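Local coordinates for putative HpcE protein (PDB 6V77), which belongs to the fumarylacetoacetate hydrolase (FAH) family and carries a zinc ion bound by three acidic side chains in its beta-rich domain, at residues Asn134-Glu137 / Asp138-Trp141; Leu183-Val186 / Asp187-Pro190; Arg253-Ala256 / Pro257-Leu261. One frame throughout, in Å; residues are numbered along the deposited sequence.

Interaction 1: Asn134-Glu137 / Asp138-Trp141; sequences NIPE and DRAW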
# COMPACT_ATOMS: atom_id res chain seq x y z
N ASN B 134 14.98 7.73 8.03
CA ASN B 134 15.53 8.57 9.09
C ASN B 134 15.61 10.04 8.66
O ASN B 134 16.65 10.70 8.78
CB ASN B 134 16.91 8.06 9.53
CG ASN B 134 16.87 6.59 9.86
OD1 ASN B 134 16.20 6.18 10.82
ND2 ASN B 134 17.54 5.79 9.04
N ILE B 135 14.49 10.53 8.15
CA ILE B 135 14.35 11.97 7.86
C ILE B 135 14.19 12.72 9.18
O ILE B 135 13.30 12.36 9.99
CB ILE B 135 13.15 12.20 6.95
CG1 ILE B 135 13.31 11.45 5.63
CG2 ILE B 135 12.89 13.69 6.69
CD1 ILE B 135 12.00 11.38 4.83
N PRO B 136 15.01 13.73 9.46
CA PRO B 136 14.92 14.40 10.76
C PRO B 136 13.69 15.27 10.82
O PRO B 136 13.28 15.89 9.83
CB PRO B 136 16.20 15.24 10.82
CG PRO B 136 16.63 15.38 9.40
CD PRO B 136 16.21 14.14 8.70
N GLU B 137 13.09 15.32 12.02
CA GLU B 137 11.87 16.08 12.19
C GLU B 137 12.08 17.55 11.83
O GLU B 137 11.21 18.18 11.20
CB GLU B 137 11.38 15.92 13.63
CG GLU B 137 9.99 16.45 13.89
CD GLU B 137 9.44 16.05 15.25
OE1 GLU B 137 9.76 14.95 15.74
OE2 GLU B 137 8.66 16.83 15.82
N ASP B 138 13.24 18.12 12.19
CA ASP B 138 13.39 19.55 11.98
C ASP B 138 13.62 19.91 10.52
O ASP B 138 13.66 21.10 10.19
CB ASP B 138 14.49 20.13 12.88
CG ASP B 138 15.88 19.56 12.60
OD1 ASP B 138 16.05 18.73 11.69
OD2 ASP B 138 16.82 19.98 13.30
N ARG B 139 13.76 18.93 9.63
CA ARG B 139 13.86 19.17 8.19
C ARG B 139 12.67 18.64 7.41
O ARG B 139 12.67 18.73 6.18
CB ARG B 139 15.15 18.55 7.63
CG ARG B 139 16.44 18.99 8.33
CD ARG B 139 16.94 20.32 7.79
NE ARG B 139 17.57 20.17 6.48
CZ ARG B 139 18.03 21.17 5.74
NH1 ARG B 139 17.94 22.42 6.18
NH2 ARG B 139 18.58 20.93 4.56
N ALA B 140 11.65 18.08 8.08
CA ALA B 140 10.71 17.23 7.36
C ALA B 140 9.91 17.99 6.30
O ALA B 140 9.60 17.44 5.24
CB ALA B 140 9.75 16.54 8.34
N TRP B 141 9.53 19.25 6.57
CA TRP B 141 8.72 19.96 5.58
C TRP B 141 9.50 20.17 4.29
O TRP B 141 8.89 20.27 3.22
CB TRP B 141 8.25 21.31 6.12
CG TRP B 141 6.97 21.26 6.94
CD1 TRP B 141 6.86 21.53 8.28
CD2 TRP B 141 5.63 20.98 6.48
NE1 TRP B 141 5.55 21.41 8.68
CE2 TRP B 141 4.78 21.08 7.60
CE3 TRP B 141 5.08 20.66 5.24
CZ2 TRP B 141 3.38 20.88 7.51
CZ3 TRP B 141 3.72 20.45 5.15
CH2 TRP B 141 2.88 20.57 6.28
O HOH W 1 10.08 20.34 9.57
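Arg139 N donates to Pro136 O over 3.1 Å, and Ala140 N to Glu137 O over 3.2 Å, so that residues 136-140 form two overlapping turns, each closed by an i to i+3 backbone bond. They sit in the loop between strands 118-128 and 144-155 of this FAH-family fold. The Ala140 N-H is the straighter of the two, at 168°. Glu137 O is gripped again by a water that donates to it at 2.9 Å. The same water accepts from Trp141 N, which carries the hydrogen bonding one residue beyond the turns. The Glu137 side chain runs out extended, its CG anti to the backbone N (chi1 -170°), and OE1 is bonded by Asn220 of helix 218-226.

Packing across the turns is light. The Pro136 ring runs alongside the first carbons of Arg139, with Pro136 CG 3.8 Å from Arg139 CG. Beyond that, the arginine bends away and its NH1 forms a salt bridge with Glu142, though the side chain is poorly ordered and its position correspondingly less certain. On the buried side Ala140 also touches Ile222, so the turns rest on helix 218-226, while the methyl CG2 of Ile135 lies 4.2 Å from Ala140 CA. At the exposed margin, Asp138 OD1 comes to 3.6 Å from Pro136 CB.

Interaction 2: Leu183-Val186 / Asp187-Pro190; sequences LVTV and DELP. With EDO (1,2-ethanediol), chain M.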
# COMPACT_ATOMS: atom_id res chain seq x y z
N LEU B 183 -2.77 20.25 -5.63
CA LEU B 183 -1.63 20.19 -4.73
C LEU B 183 -1.16 21.62 -4.52
O LEU B 183 -1.01 22.37 -5.49
CB LEU B 183 -0.50 19.34 -5.30
CG LEU B 183 0.67 19.09 -4.35
CD1 LEU B 183 0.33 18.00 -3.37
CD2 LEU B 183 1.92 18.70 -5.14
N VAL B 184 -0.91 21.99 -3.26
CA VAL B 184 -0.50 23.35 -2.90
C VAL B 184 0.86 23.27 -2.22
O VAL B 184 0.99 22.59 -1.20
CB VAL B 184 -1.52 24.02 -1.97
CG1 VAL B 184 -1.13 25.48 -1.71
CG2 VAL B 184 -2.92 23.95 -2.58
N THR B 185 1.87 23.95 -2.78
CA THR B 185 3.19 23.80 -2.19
C THR B 185 3.27 24.56 -0.87
O THR B 185 2.47 25.46 -0.58
CB THR B 185 4.29 24.26 -3.15
OG1 THR B 185 4.08 25.62 -3.53
CG2 THR B 185 4.33 23.38 -4.39
N VAL B 186 4.27 24.20 -0.06
CA VAL B 186 4.36 24.64 1.33
C VAL B 186 4.53 26.17 1.45
O VAL B 186 4.02 26.79 2.39
CB VAL B 186 5.51 23.85 1.99
CG1 VAL B 186 5.74 24.24 3.42
CG2 VAL B 186 5.22 22.33 1.88
N ASP B 187 5.20 26.80 0.47
CA ASP B 187 5.46 28.23 0.53
C ASP B 187 4.20 29.07 0.39
O ASP B 187 4.24 30.27 0.68
CB ASP B 187 6.45 28.63 -0.56
CG ASP B 187 6.01 28.16 -1.92
OD1 ASP B 187 5.77 26.95 -2.08
OD2 ASP B 187 5.87 29.01 -2.83
N GLU B 188 3.10 28.48 -0.06
CA GLU B 188 1.82 29.19 -0.12
C GLU B 188 1.07 29.17 1.20
O GLU B 188 0.00 29.79 1.30
CB GLU B 188 0.93 28.56 -1.19
CG GLU B 188 1.60 28.47 -2.54
CD GLU B 188 0.67 28.85 -3.68
OE1 GLU B 188 -0.52 29.13 -3.41
OE2 GLU B 188 1.14 28.85 -4.84
N LEU B 189 1.57 28.47 2.19
CA LEU B 189 0.82 28.35 3.44
C LEU B 189 1.39 29.34 4.46
O LEU B 189 2.62 29.37 4.67
CB LEU B 189 0.91 26.92 3.99
CG LEU B 189 0.64 25.79 2.98
CD1 LEU B 189 0.97 24.43 3.56
CD2 LEU B 189 -0.80 25.83 2.49
N PRO B 190 0.57 30.18 5.08
CA PRO B 190 1.12 31.09 6.10
C PRO B 190 1.86 30.34 7.18
O PRO B 190 3.00 30.69 7.52
CB PRO B 190 -0.14 31.81 6.64
CG PRO B 190 -1.08 31.78 5.51
CD PRO B 190 -0.86 30.44 4.83
C1 EDO M . 5.80 29.37 -5.91
O1 EDO M . 6.02 28.08 -5.35
C2 EDO M . 5.87 29.30 -7.43
O2 EDO M . 4.56 29.45 -7.96
O HOH W 2 5.34 28.41 4.34
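Thr185 O accepts from Glu188 N over 3.1 Å where the chain passes from strand 177-185 into a short 3-10 turn through Val186, Asp187 and Glu188. A second i to i+3 bond, from Leu189 N to Val186 O over 3.0 Å, follows directly, and the two define this strand-to-turn junction in the large mixed sheet. A water donates both to Val186 O and to Leu189 O, bridging the turn to the outgoing chain.

The side chains of Thr185 and Asp187 add a bond of their own. Thr185 OG1 lies between its backbone N and carbonyl carbon (chi1 58°), and Asp187 CG takes the like position (chi1 53°), which lets the carboxylate fold back over the start of the turn. The hydroxyl donates a hydrogen bond to OD1 on the syn side, 22° out of the carboxylate plane, with Thr185 OG1 to Asp187 OD1 only 2.6 Å. The same OG1 is also bonded by Met1 N. The other oxygen, Asp187 OD2, accepts from O1 of a 1,2-ethanediol at 2.7 Å, probably a crystallisation additive.

The Val184 side chain runs roughly perpendicular to that of Glu188, Val184 CG1 resting 3.7 Å from Glu188 CB. The glutamate side chain bends and delivers its carboxylate to the N-terminus: OE1 forms a salt bridge with Arg2 NE, and OE2 is bonded by Met1 N. This ties the turn to strand 2-6, the neighbour of strand 177-185 in the sheet. Leu189 turns inward to Val147 of strand 144-155, and its CD2 meets Val184 CG1 at 4.2 Å.

Interaction 3: Arg253-Ala256 / Pro257-Leu261; sequences RFLA and PGDEL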
# COMPACT_ATOMS: atom_id res chain seq x y z
N ARG B 253 -24.44 8.84 13.63
CA ARG B 253 -25.00 9.27 12.36
C ARG B 253 -24.05 8.86 11.25
O ARG B 253 -22.85 9.07 11.38
CB ARG B 253 -25.21 10.78 12.33
CG ARG B 253 -25.71 11.31 11.01
CD ARG B 253 -25.49 12.82 10.90
NE ARG B 253 -26.16 13.37 9.73
CZ ARG B 253 -26.24 14.66 9.45
NH1 ARG B 253 -25.69 15.56 10.26
NH2 ARG B 253 -26.88 15.06 8.36
N PHE B 254 -24.58 8.30 10.17
CA PHE B 254 -23.71 7.95 9.05
C PHE B 254 -24.27 8.53 7.76
O PHE B 254 -25.41 9.01 7.71
CB PHE B 254 -23.53 6.43 8.98
CG PHE B 254 -22.92 5.87 10.22
CD1 PHE B 254 -21.58 6.10 10.50
CD2 PHE B 254 -23.68 5.17 11.14
CE1 PHE B 254 -21.00 5.62 11.67
CE2 PHE B 254 -23.11 4.68 12.31
CZ PHE B 254 -21.76 4.91 12.56
N LEU B 255 -23.44 8.52 6.73
CA LEU B 255 -23.87 9.07 5.45
C LEU B 255 -25.05 8.28 4.90
O LEU B 255 -25.13 7.05 5.03
CB LEU B 255 -22.69 9.08 4.47
CG LEU B 255 -21.63 10.10 4.88
CD1 LEU B 255 -20.26 9.71 4.26
CD2 LEU B 255 -22.06 11.50 4.49
N ALA B 256 -26.02 8.99 4.34
CA ALA B 256 -27.23 8.38 3.82
C ALA B 256 -27.36 8.73 2.35
O ALA B 256 -26.77 9.71 1.89
CB ALA B 256 -28.46 8.86 4.60
N PRO B 257 -28.13 7.95 1.58
CA PRO B 257 -28.29 8.29 0.16
C PRO B 257 -28.80 9.72 0.02
O PRO B 257 -29.69 10.15 0.76
CB PRO B 257 -29.33 7.27 -0.33
CG PRO B 257 -29.22 6.15 0.59
CD PRO B 257 -28.82 6.70 1.92
N GLY B 258 -28.21 10.45 -0.91
CA GLY B 258 -28.58 11.82 -1.14
C GLY B 258 -27.81 12.83 -0.32
O GLY B 258 -27.86 14.02 -0.65
N ASP B 259 -27.10 12.41 0.73
CA ASP B 259 -26.29 13.35 1.50
C ASP B 259 -25.21 13.97 0.63
O ASP B 259 -24.63 13.31 -0.23
CB ASP B 259 -25.62 12.65 2.69
CG ASP B 259 -26.55 12.44 3.86
OD1 ASP B 259 -27.66 12.99 3.83
OD2 ASP B 259 -26.16 11.70 4.79
N GLU B 260 -24.95 15.25 0.86
CA GLU B 260 -23.88 15.98 0.19
C GLU B 260 -22.86 16.39 1.23
O GLU B 260 -23.20 17.06 2.21
CB GLU B 260 -24.42 17.21 -0.54
CG GLU B 260 -25.06 16.89 -1.87
CD GLU B 260 -25.33 18.14 -2.67
OE1 GLU B 260 -24.50 18.49 -3.54
OE2 GLU B 260 -26.37 18.77 -2.41
N LEU B 261 -21.61 16.01 1.01
CA LEU B 261 -20.54 16.20 1.97
C LEU B 261 -19.54 17.16 1.35
O LEU B 261 -18.88 16.81 0.37
CB LEU B 261 -19.88 14.87 2.32
CG LEU B 261 -18.64 14.89 3.21
CD1 LEU B 261 -19.03 15.26 4.63
CD2 LEU B 261 -17.95 13.53 3.17
O HOH W 3 -26.57 11.37 7.52
O HOH W 4 -28.46 13.31 6.72
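Asp259 CG stands anti to its own carbonyl carbon (chi1 -79°), which swings the carboxylate back across the turn to the backbone of Ala256. Arg253, fully extended from chi1 at 176°, brings its guanidinium along the same side of the loop. OD2 of Asp259 accepts the Ala256 N-H at 2.8 Å, from above the carboxylate plane. In return, Asp259 N donates to Ala256 O over 3.0 Å, so residues 256 and 259 are joined by two bonds, one through the side chain and one closing a type II beta turn. Pro257 and Gly258 fill its corners. The glycine has a positive phi, 89°, where a CB would press on the preceding carbonyl oxygen.

Between Arg253 and Asp259 lie two waters. One accepts from Arg253 NE and donates to Phe254 O and, at 2.8 Å, to Asp259 OD2. The other accepts from Arg253 NH2 at the edge of the guanidinium, in its plane, and donates to Asp259 OD1, which Asn202 ND2 also holds. Beside the carboxylate, Leu255 CD2 comes to 4.1 Å from Asp259 OD2, and the leucine packs on Trp120, Ile201 and Phe275. The turn leads the loop after strand 236-238 into strand 260-265.

The buried carboxylate thus has a backbone N-H, an amide and two waters around it. With Arg253 NH2 still 5.0 Å from Asp259 OD2, the opposite charges are linked through the two waters, an arrangement that would probably keep the aspartate ionised.

All three are local turns with i to i+3 backbone bonds, but they serve different places. Interactions 1 and 2 adjoin: the Trp141 indole packs on Val186, CE3 to CG2 3.8 Å, joining the loop before strand 144-155 to the 3-10 turn following strand 177-185, its antiparallel partner. Interaction 3 lies on the opposite side of the chain's centre, about 18 Å from interaction 2 at the nearest atoms, and enters the five-stranded sheet. Interaction 1 is the most exposed, its acids and arginine at the surface around a small buried face; interactions 2 and 3 each combine buried aliphatic packing with an aspartate, exposed at Asp187 but buried at Asp259.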